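Long-range contact in predicted ATPase of the ABC class (Vibrio vulnificus, PDB 5D6A), which is a predicted ATPase of the ABC class that binds the ATP analogue AMP-PNP and probably hydrolyses ATP: residues Gln112-Ile116 and Lys157-Ile161. Numbering follows the deposited sequence.
Sequences QENAI and KAINI
E113 swings CG anti to its own nitrogen (chi1 -166°) and then bends at chi2 (64°), which carries its carboxylate out to the helix, while K157 kinks near its base at chi2 and runs straight from there to the ammonium. The two side chains arrive from opposite directions and join in a salt bridge, E113 OE1 to K157 NZ at 2.6 Å. The bridge is one-sided: E113 OE2 stays 3.9 Å from K157 NZ. One turn further along the helix, I161 crosses the E113 side chain at about a right angle, its CG1 and CD1 lying against OE1, so the bridging oxygen also rests on aliphatic carbon. The tip of that same branch, CD1, touches A115 CB at 3.7 Å. The I116 and I161 side chains slide past each other in opposite directions, with I116 CG1 4.1 Å from I161 CG2. A type I turn from E113 to I116, closed by I116 N to E113 O at 3.1 Å, brings E113, A115 and I116 to the helix. Further along it, H165 also meets E113, and L166 and F169 pack on I116. This is helix-on-loop packing within the N-terminal region of the ABC-class ATPase, joining helix 155-172 to the turn that leads into strand 116-117.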
ATOM      1  N   GLN A 112       7.847 -13.727  28.886  1.00 63.73           N
ATOM      2  CA  GLN A 112       9.129 -14.383  29.166  1.00 68.75           C
ATOM      3  C   GLN A 112       9.307 -15.677  28.368  1.00 67.83           C
ATOM      4  O   GLN A 112      10.380 -16.272  28.384  1.00 71.19           O
ATOM      5  CB  GLN A 112       9.318 -14.660  30.671  1.00 72.16           C
ATOM      6  CG  GLN A 112       9.446 -13.424  31.562  1.00 73.55           C
ATOM      7  CD  GLN A 112       8.132 -12.699  31.820  1.00 71.51           C
ATOM      8  OE1 GLN A 112       7.060 -13.159  31.423  1.00 70.60           O
ATOM      9  NE2 GLN A 112       8.212 -11.564  32.505  1.00 71.88           N
ATOM     10  N   GLU A 113       8.257 -16.119  27.683  1.00 63.95           N
ATOM     11  CA  GLU A 113       8.352 -17.315  26.865  1.00 63.22           C
ATOM     12  C   GLU A 113       7.891 -16.947  25.458  1.00 61.48           C
ATOM     13  O   GLU A 113       6.722 -17.118  25.105  1.00 59.81           O
ATOM     14  CB  GLU A 113       7.503 -18.440  27.457  1.00 63.80           C
ATOM     15  CG  GLU A 113       7.805 -19.805  26.868  1.00 65.42           C
ATOM     16  CD  GLU A 113       9.221 -20.261  27.169  1.00 69.55           C
ATOM     17  OE1 GLU A 113       9.804 -20.970  26.328  1.00 72.07           O
ATOM     18  OE2 GLU A 113       9.761 -19.889  28.235  1.00 72.18           O
ATOM     19  N   ASN A 114       8.826 -16.429  24.663  1.00 62.23           N
ATOM     20  CA  ASN A 114       8.530 -15.986  23.292  1.00 60.80           C
ATOM     21  C   ASN A 114       8.103 -17.089  22.317  1.00 58.39           C
ATOM     22  O   ASN A 114       7.583 -16.795  21.240  1.00 55.61           O
ATOM     23  CB  ASN A 114       9.713 -15.198  22.712  1.00 63.62           C
ATOM     24  CG  ASN A 114      10.992 -16.009  22.660  1.00 67.17           C
ATOM     25  OD1 ASN A 114      10.993 -17.214  22.913  1.00 69.56           O
ATOM     26  ND2 ASN A 114      12.092 -15.349  22.328  1.00 70.21           N
ATOM     27  N   ALA A 115       8.330 -18.347  22.689  1.00 58.19           N
ATOM     28  CA  ALA A 115       7.918 -19.471  21.846  1.00 57.14           C
ATOM     29  C   ALA A 115       6.391 -19.524  21.774  1.00 54.67           C
ATOM     30  O   ALA A 115       5.819 -20.057  20.823  1.00 53.43           O
ATOM     31  CB  ALA A 115       8.471 -20.777  22.390  1.00 58.10           C
ATOM     32  N   ILE A 116       5.743 -18.966  22.792  1.00 53.88           N
ATOM     33  CA  ILE A 116       4.291 -18.913  22.860  1.00 51.83           C
ATOM     34  C   ILE A 116       3.822 -17.565  22.335  1.00 50.38           C
ATOM     35  O   ILE A 116       4.435 -16.536  22.617  1.00 51.94           O
ATOM     36  CB  ILE A 116       3.797 -19.097  24.305  1.00 51.95           C
ATOM     37  CG1 ILE A 116       4.257 -20.456  24.843  1.00 53.91           C
ATOM     38  CG2 ILE A 116       2.278 -18.974  24.372  1.00 50.77           C
ATOM     39  CD1 ILE A 116       3.906 -20.700  26.294  1.00 54.80           C
ATOM     40  N   LYS A 157      13.606 -28.837  26.044  1.00 71.56           N
ATOM     41  CA  LYS A 157      13.151 -27.457  25.925  1.00 68.78           C
ATOM     42  C   LYS A 157      11.645 -27.499  25.660  1.00 66.21           C
ATOM     43  O   LYS A 157      10.871 -26.788  26.299  1.00 64.95           O
ATOM     44  CB  LYS A 157      13.872 -26.741  24.777  1.00 69.38           C
ATOM     45  CG  LYS A 157      14.106 -25.250  24.998  1.00 69.64           C
ATOM     46  CD  LYS A 157      12.875 -24.491  25.460  1.00 68.54           C
ATOM     47  CE  LYS A 157      13.197 -23.022  25.686  1.00 68.96           C
ATOM     48  NZ  LYS A 157      12.034 -22.269  26.232  1.00 68.08           N
ATOM     49  N   ALA A 158      11.241 -28.356  24.721  1.00 65.16           N
ATOM     50  CA  ALA A 158       9.830 -28.524  24.363  1.00 62.90           C
ATOM     51  C   ALA A 158       8.986 -28.878  25.587  1.00 61.63           C
ATOM     52  O   ALA A 158       7.872 -28.377  25.745  1.00 59.53           O
ATOM     53  CB  ALA A 158       9.680 -29.591  23.290  1.00 63.86           C
ATOM     54  N   ILE A 159       9.524 -29.748  26.441  1.00 62.36           N
ATOM     55  CA  ILE A 159       8.852 -30.150  27.676  1.00 62.24           C
ATOM     56  C   ILE A 159       8.665 -28.926  28.569  1.00 60.92           C
ATOM     57  O   ILE A 159       7.568 -28.675  29.072  1.00 60.46           O
ATOM     58  CB  ILE A 159       9.663 -31.227  28.439  1.00 64.67           C
ATOM     59  CG1 ILE A 159       9.665 -32.551  27.668  1.00 65.81           C
ATOM     60  CG2 ILE A 159       9.072 -31.486  29.819  1.00 65.15           C
ATOM     61  CD1 ILE A 159      10.570 -33.607  28.265  1.00 67.89           C
ATOM     62  N   ASN A 160       9.740 -28.164  28.745  1.00 60.64           N
ATOM     63  CA  ASN A 160       9.714 -26.959  29.573  1.00 59.74           C
ATOM     64  C   ASN A 160       8.634 -25.971  29.118  1.00 57.18           C
ATOM     65  O   ASN A 160       7.935 -25.379  29.938  1.00 55.58           O
ATOM     66  CB  ASN A 160      11.089 -26.276  29.541  1.00 60.60           C
ATOM     67  CG  ASN A 160      11.178 -25.087  30.479  1.00 60.31           C
ATOM     68  OD1 ASN A 160      10.559 -25.076  31.544  1.00 60.76           O
ATOM     69  ND2 ASN A 160      11.971 -24.090  30.100  1.00 60.24           N
ATOM     70  N   ILE A 161       8.503 -25.807  27.807  1.00 56.66           N
ATOM     71  CA  ILE A 161       7.519 -24.892  27.233  1.00 54.89           C
ATOM     72  C   ILE A 161       6.084 -25.397  27.375  1.00 53.46           C
ATOM     73  O   ILE A 161       5.216 -24.699  27.900  1.00 52.40           O
ATOM     74  CB  ILE A 161       7.771 -24.669  25.720  1.00 54.80           C
ATOM     75  CG1 ILE A 161       9.172 -24.090  25.482  1.00 55.90           C
ATOM     76  CG2 ILE A 161       6.704 -23.749  25.133  1.00 53.30           C
ATOM     77  CD1 ILE A 161       9.522 -23.902  24.019  1.00 55.99           C
TER